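Local coordinates for putative sporulation-specific glycosylase YdhD (Bacillus subtilis subsp. subtilis str. 168, PDB 3CZ8), which probably hydrolyses glycosidic bonds of a polysaccharide during sporulation, through the family 18 glycosyl hydrolase domain seen here, at the interface of chains A and B. Numbering follows the deposited sequence. Chains: chain A/B, Putative sporulation-specific glycosylase ydhD.

The interface of chains A and B. Residues chain A 39-40, 42, 51-53; chain B 4-6.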
ATOM      1  N   PHE A  39      12.657   2.876   1.962  1.00 37.58           N
ATOM      2  CA  PHE A  39      13.049   1.511   2.248  1.00 39.46           C
ATOM      3  C   PHE A  39      13.729   0.874   1.061  1.00 43.95           C
ATOM      4  O   PHE A  39      13.459   1.243  -0.013  1.00 51.18           O
ATOM      5  CB  PHE A  39      11.859   0.693   2.725  1.00 32.20           C
ATOM      6  CG  PHE A  39      11.582   0.846   4.176  1.00 40.64           C
ATOM      7  CD1 PHE A  39      11.900  -0.142   5.060  1.00 32.32           C
ATOM      8  CD2 PHE A  39      11.044   1.994   4.671  1.00 25.80           C
ATOM      9  CE1 PHE A  39      11.679   0.030   6.373  1.00 30.34           C
ATOM     10  CE2 PHE A  39      10.838   2.134   5.981  1.00 30.50           C
ATOM     11  CZ  PHE A  39      11.148   1.157   6.821  1.00 17.75           C
ATOM     12  N   GLU A  40      14.573  -0.119   1.242  1.00 53.75           N
ATOM     13  CA  GLU A  40      15.640  -0.153   2.201  1.00 44.67           C
ATOM     14  C   GLU A  40      16.973  -0.367   1.503  1.00 49.83           C
ATOM     15  O   GLU A  40      17.003  -0.785   0.372  1.00 43.48           O
ATOM     16  CB  GLU A  40      15.401  -1.316   3.120  1.00 48.24           C
ATOM     17  CG  GLU A  40      14.981  -2.531   2.390  1.00 55.98           C
ATOM     18  CD  GLU A  40      16.099  -3.484   2.159  1.00 59.08           C
ATOM     19  OE1 GLU A  40      16.042  -4.221   1.190  1.00 45.03           O
ATOM     20  OE2 GLU A  40      17.029  -3.494   2.955  1.00 53.39           O
ATOM     21  N   HIS A  42      20.267  -2.802   2.637  1.00 27.97           N
ATOM     22  CA  HIS A  42      20.612  -3.780   3.622  1.00 31.62           C
ATOM     23  C   HIS A  42      22.101  -4.062   3.731  1.00 47.95           C
ATOM     24  O   HIS A  42      22.854  -3.778   2.835  1.00 40.89           O
ATOM     25  CB  HIS A  42      19.801  -5.066   3.454  1.00 40.33           C
ATOM     26  CG  HIS A  42      19.730  -5.549   2.047  1.00 43.85           C
ATOM     27  ND1 HIS A  42      18.834  -5.054   1.139  1.00 50.06           N
ATOM     28  CD2 HIS A  42      20.465  -6.465   1.385  1.00 45.92           C
ATOM     29  CE1 HIS A  42      19.023  -5.633  -0.024  1.00 60.58           C
ATOM     30  NE2 HIS A  42      20.009  -6.494   0.100  1.00 49.44           N
ATOM     31  N   ASN A  51      23.254  -3.951  -1.361  1.00 55.66           N
ATOM     32  CA  ASN A  51      22.450  -3.607  -2.531  1.00 46.57           C
ATOM     33  C   ASN A  51      22.537  -2.136  -2.901  1.00 50.38           C
ATOM     34  O   ASN A  51      23.167  -1.338  -2.204  1.00 57.80           O
ATOM     35  CB  ASN A  51      20.983  -3.953  -2.275  1.00 44.50           C
ATOM     36  CG  ASN A  51      20.370  -3.103  -1.163  1.00 53.26           C
ATOM     37  OD1 ASN A  51      20.860  -3.094  -0.037  1.00 55.32           O
ATOM     38  ND2 ASN A  51      19.289  -2.397  -1.478  1.00 35.80           N
ATOM     39  N   GLN A  52      21.885  -1.794  -4.007  1.00 56.80           N
ATOM     40  CA  GLN A  52      21.663  -0.409  -4.403  1.00 64.20           C
ATOM     41  C   GLN A  52      20.201  -0.241  -4.807  1.00 58.21           C
ATOM     42  O   GLN A  52      19.492  -1.231  -5.012  1.00 64.26           O
ATOM     43  CB  GLN A  52      22.617   0.009  -5.532  1.00 71.72           C
ATOM     44  CG  GLN A  52      22.679  -0.942  -6.732  1.00 75.73           C
ATOM     45  CD  GLN A  52      23.907  -0.724  -7.614  1.00 82.21           C
ATOM     46  OE1 GLN A  52      24.097  -1.422  -8.612  1.00 80.45           O
ATOM     47  NE2 GLN A  52      24.747   0.244  -7.247  1.00 76.08           N
ATOM     48  N   LEU A  53      19.748   1.005  -4.898  1.00 49.55           N
ATOM     49  CA  LEU A  53      18.360   1.280  -5.241  1.00 53.08           C
ATOM     50  C   LEU A  53      18.242   2.201  -6.438  1.00 54.85           C
ATOM     51  O   LEU A  53      19.166   2.951  -6.754  1.00 52.52           O
ATOM     52  CB  LEU A  53      17.619   1.921  -4.064  1.00 58.09           C
ATOM     53  CG  LEU A  53      17.330   1.172  -2.765  1.00 52.24           C
ATOM     54  CD1 LEU A  53      16.546   2.106  -1.876  1.00 48.63           C
ATOM     55  CD2 LEU A  53      16.556  -0.112  -3.002  1.00 58.44           C
TER
ATOM     56  N   SER B   4      17.900  -6.785  -4.854  1.00 94.20           N
ATOM     57  CA  SER B   4      18.311  -5.364  -4.652  1.00 90.64           C
ATOM     58  C   SER B   4      17.328  -4.581  -3.772  1.00 86.88           C
ATOM     59  O   SER B   4      17.636  -3.474  -3.325  1.00 86.28           O
ATOM     60  CB  SER B   4      18.518  -4.662  -6.001  1.00 91.05           C
ATOM     61  OG  SER B   4      17.338  -4.697  -6.788  1.00 91.03           O
ATOM     62  N   ASN B   5      16.151  -5.162  -3.534  1.00 84.06           N
ATOM     63  CA  ASN B   5      15.146  -4.593  -2.631  1.00 79.13           C
ATOM     64  C   ASN B   5      14.259  -5.685  -2.032  1.00 78.59           C
ATOM     65  O   ASN B   5      13.479  -6.320  -2.743  1.00 80.51           O
ATOM     66  CB  ASN B   5      14.286  -3.545  -3.355  1.00 77.91           C
ATOM     67  CG  ASN B   5      13.699  -2.493  -2.411  1.00 73.47           C
ATOM     68  OD1 ASN B   5      13.132  -1.501  -2.865  1.00 80.72           O
ATOM     69  ND2 ASN B   5      13.837  -2.702  -1.104  1.00 59.93           N
ATOM     70  N   TYR B   6      14.385  -5.889  -0.722  1.00 79.57           N
ATOM     71  CA  TYR B   6      13.611  -6.911  -0.014  1.00 75.32           C
ATOM     72  C   TYR B   6      12.187  -6.476   0.325  1.00 68.45           C
ATOM     73  O   TYR B   6      11.317  -7.320   0.546  1.00 70.04           O
ATOM     74  CB  TYR B   6      14.337  -7.373   1.254  1.00 77.27           C
ATOM     75  CG  TYR B   6      15.548  -8.243   0.996  1.00 80.44           C
ATOM     76  CD1 TYR B   6      15.464  -9.372   0.178  1.00 92.75           C
ATOM     77  CD2 TYR B   6      16.772  -7.952   1.588  1.00 72.96           C
ATOM     78  CE1 TYR B   6      16.576 -10.174  -0.057  1.00 96.75           C
ATOM     79  CE2 TYR B   6      17.888  -8.746   1.360  1.00 84.45           C
ATOM     80  CZ  TYR B   6      17.785  -9.856   0.540  1.00 93.44           C
ATOM     81  OH  TYR B   6      18.892 -10.644   0.320  1.00 91.12           O
TER
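A:Glu40 and A:His42 hold B:Tyr6 at two points, its backbone N and its ring. The carboxylate oxygen OE1 of A:Glu40 accepts a hydrogen bond from the backbone N of B:Tyr6 at 3.0 Å, nearly straight (167° at H) and entering on the anti side. On its syn side the same oxygen accepts a hydrogen bond from ND1 of A:His42, 2.9 Å away, so two donors grip OE1 and the imidazole is tied to the acid beside it. The nearby carboxylate may polarise the imidazole or favour its charged form. A:His42 then offers one ring face to the phenol: CE2 of B:Tyr6 lies over the middle of the imidazole, 3.3 Å from NE2. The two side chains cross at about a right angle, but their ring planes are inclined by only about 40°. The opposite face carries OD1 of A:Asn51 near its rim, where that oxygen accepts a hydrogen bond from the backbone N of A:His42 at 2.8 Å. The imidazole thus lies between CE2 of the tyrosine and the amide oxygen.

With its other end A:Asn51 reaches chain B. Its chi1 of 65° brings the amide between the two chains, and the bonds orient it: oxygen to A:His42, ND2 to the backbone O of B:Ser4 at 2.7 Å. This second bond is bent, the donor standing above the carbonyl plane.

Packing slackens around B:Asn5. Its amide slides past A:Glu40 in the opposite direction, with no closer approach than 3.5 Å between ND2 and OE1, and its CG packs against methyl CD2 of A:Leu53 at 3.8 Å. Farther along, the side chain of A:Gln52 turns away from chain B and leaves its backbone facing B:Ser4.

The patch recurs with chains exchanged in this two-fold assembly, which may not be the biological one. Chain B lays the start of its modelled chain across the end of strand 35-42 and loop 51-53 of the family's (beta/alpha)8 barrel, about 14 Å from A:Glu120, the predicted proton donor just after strand 114-118.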